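Local coordinates for protein PHB depolymerase (Penicillium funiculosum, PDB 2D81) that hydrolyses the ester bonds of poly(3-hydroxybutyrate), a bacterial storage polyester, as a fungal depolymerase of the alpha/beta hydrolase fold, at residues 196-202 / 301-306. Numbering follows the deposited sequence.
Sequences SYGANGM and VQMAAI
The connection between strands 187-192 and 205-210 of the alpha/beta hydrolase sheet lies along the first turns of helix 301-314, where a type II beta turn, A199 to M202, meets the side chain of Q302. Q302 NE2 donates to N200 O at 3.2 Å with an N-H...O angle of 167°. The acceptor lies 8° out of the amide plane, and the donor sits in the carbonyl plane on a lone pair. The side chain runs extended beyond CG (chi2 -165°), which carries the amide from the helix flank to the turn. A water accepts from Q302 NE2 at 2.7 Å and donates to G201 O, so the two N-H groups of Q302 serve consecutive carbonyls, one directly and one through solvent. OE1 accepts from D286 N, fixing which way the amide is flipped. G201 has a positive phi, as suits glycine in a type II turn. Beside Q302 on the same helix, A305 CB meets Y197 O at 3.4 Å and M202 SD at 3.7 Å, while A199 CB rests on V301 O at 3.4 Å. Beyond SD the M202 chain bends at chi3, turning CE toward I306 CG1. A305 CA also points its hydrogen at S196 O, 3.3 Å away. A leucine in place of Q302 would probably leave N200 O and D286 N without their amide partner and the water at G201 O without its donor. Small alanines thus permit close backbone approach, while one buried amide ties the turn to both the helix and the loop at D286.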
loop_
_atom_site.group_PDB
_atom_site.type_symbol
_atom_site.label_atom_id
_atom_site.label_comp_id
_atom_site.label_asym_id
_atom_site.label_seq_id
_atom_site.Cartn_x
_atom_site.Cartn_y
_atom_site.Cartn_z
ATOM N N SER A 196 4.685 10.744 16.383
ATOM C CA SER A 196 3.407 10.416 15.762
ATOM C C SER A 196 3.596 9.814 14.372
ATOM O O SER A 196 2.647 9.294 13.784
ATOM C CB SER A 196 2.536 11.668 15.657
ATOM O OG SER A 196 3.096 12.596 14.743
ATOM N N TYR A 197 4.818 9.891 13.854
ATOM C CA TYR A 197 5.133 9.347 12.533
ATOM C C TYR A 197 5.627 7.909 12.639
ATOM O O TYR A 197 5.844 7.246 11.626
ATOM C CB TYR A 197 6.222 10.180 11.848
ATOM C CG TYR A 197 5.889 11.643 11.649
ATOM C CD1 TYR A 197 6.907 12.581 11.491
ATOM C CD2 TYR A 197 4.568 12.093 11.626
ATOM C CE1 TYR A 197 6.623 13.934 11.319
ATOM C CE2 TYR A 197 4.272 13.449 11.453
ATOM C CZ TYR A 197 5.309 14.362 11.304
ATOM O OH TYR A 197 5.036 15.705 11.164
ATOM N N GLY A 198 5.821 7.438 13.868
ATOM C CA GLY A 198 6.427 6.134 14.071
ATOM C C GLY A 198 5.550 5.170 14.844
ATOM O O GLY A 198 4.530 5.555 15.413
ATOM N N ALA A 199 5.958 3.905 14.860
ATOM C CA ALA A 199 5.218 2.862 15.555
ATOM C C ALA A 199 6.098 1.631 15.674
ATOM O O ALA A 199 7.107 1.507 14.982
ATOM C CB ALA A 199 3.943 2.520 14.786
ATOM N N ASN A 200 5.718 0.716 16.554
ATOM C CA ASN A 200 6.438 -0.538 16.667
ATOM C C ASN A 200 6.316 -1.250 15.321
ATOM O O ASN A 200 5.279 -1.168 14.659
ATOM C CB ASN A 200 5.834 -1.387 17.787
ATOM C CG ASN A 200 6.832 -2.352 18.387
ATOM O OD1 ASN A 200 7.921 -1.957 18.803
ATOM N ND2 ASN A 200 6.464 -3.626 18.444
ATOM N N GLY A 201 7.381 -1.932 14.907
ATOM C CA GLY A 201 7.370 -2.605 13.620
ATOM C C GLY A 201 7.723 -1.689 12.462
ATOM O O GLY A 201 7.770 -2.130 11.310
ATOM N N MET A 202 7.967 -0.415 12.764
ATOM C CA MET A 202 8.392 0.545 11.750
ATOM C C MET A 202 9.810 1.048 12.004
ATOM O O MET A 202 10.229 1.216 13.149
ATOM C CB MET A 202 7.418 1.727 11.696
ATOM C CG MET A 202 6.042 1.365 11.156
ATOM S SD MET A 202 4.890 2.753 11.149
ATOM C CE MET A 202 5.463 3.682 9.704
ATOM N N VAL A 301 -1.682 1.256 15.355
ATOM C CA VAL A 301 -0.483 2.055 15.569
ATOM C C VAL A 301 0.256 2.358 14.271
ATOM O O VAL A 301 0.722 3.479 14.071
ATOM C CB VAL A 301 0.490 1.388 16.581
ATOM C CG1 VAL A 301 -0.150 1.350 17.965
ATOM C CG2 VAL A 301 0.857 -0.014 16.128
ATOM N N GLN A 302 0.361 1.380 13.379
ATOM C CA GLN A 302 1.052 1.631 12.116
ATOM C C GLN A 302 0.226 2.504 11.174
ATOM O O GLN A 302 0.758 3.423 10.553
ATOM C CB GLN A 302 1.418 0.315 11.420
ATOM C CG GLN A 302 2.282 -0.612 12.268
ATOM C CD GLN A 302 2.927 -1.714 11.458
ATOM O OE1 GLN A 302 2.357 -2.196 10.477
ATOM N NE2 GLN A 302 4.119 -2.133 11.873
ATOM N N MET A 303 -1.071 2.235 11.062
ATOM C CA MET A 303 -1.916 3.082 10.223
ATOM C C MET A 303 -1.926 4.521 10.728
ATOM O O MET A 303 -1.894 5.462 9.937
ATOM C CB MET A 303 -3.353 2.551 10.159
ATOM C CG MET A 303 -3.507 1.262 9.363
ATOM S SD MET A 303 -5.162 1.069 8.665
ATOM C CE MET A 303 -6.152 0.953 10.149
ATOM N N ALA A 304 -1.966 4.692 12.044
ATOM C CA ALA A 304 -1.973 6.028 12.631
ATOM C C ALA A 304 -0.685 6.786 12.300
ATOM O O ALA A 304 -0.706 8.000 12.072
ATOM C CB ALA A 304 -2.153 5.932 14.145
ATOM N N ALA A 305 0.430 6.065 12.274
ATOM C CA ALA A 305 1.721 6.662 11.941
ATOM C C ALA A 305 1.739 7.119 10.486
ATOM O O ALA A 305 2.150 8.238 10.180
ATOM C CB ALA A 305 2.840 5.657 12.183
ATOM N N ILE A 306 1.289 6.245 9.591
ATOM C CA ILE A 306 1.215 6.576 8.175
ATOM C C ILE A 306 0.269 7.749 7.930
ATOM O O ILE A 306 0.593 8.669 7.180
ATOM C CB ILE A 306 0.760 5.350 7.351
ATOM C CG1 ILE A 306 1.803 4.232 7.490
ATOM C CG2 ILE A 306 0.596 5.733 5.877
ATOM C CD1 ILE A 306 1.376 2.902 6.878
HETATM O O HOH W 1 1.320 5.193 16.597
HETATM O O HOH W 2 5.877 -4.013 10.968
#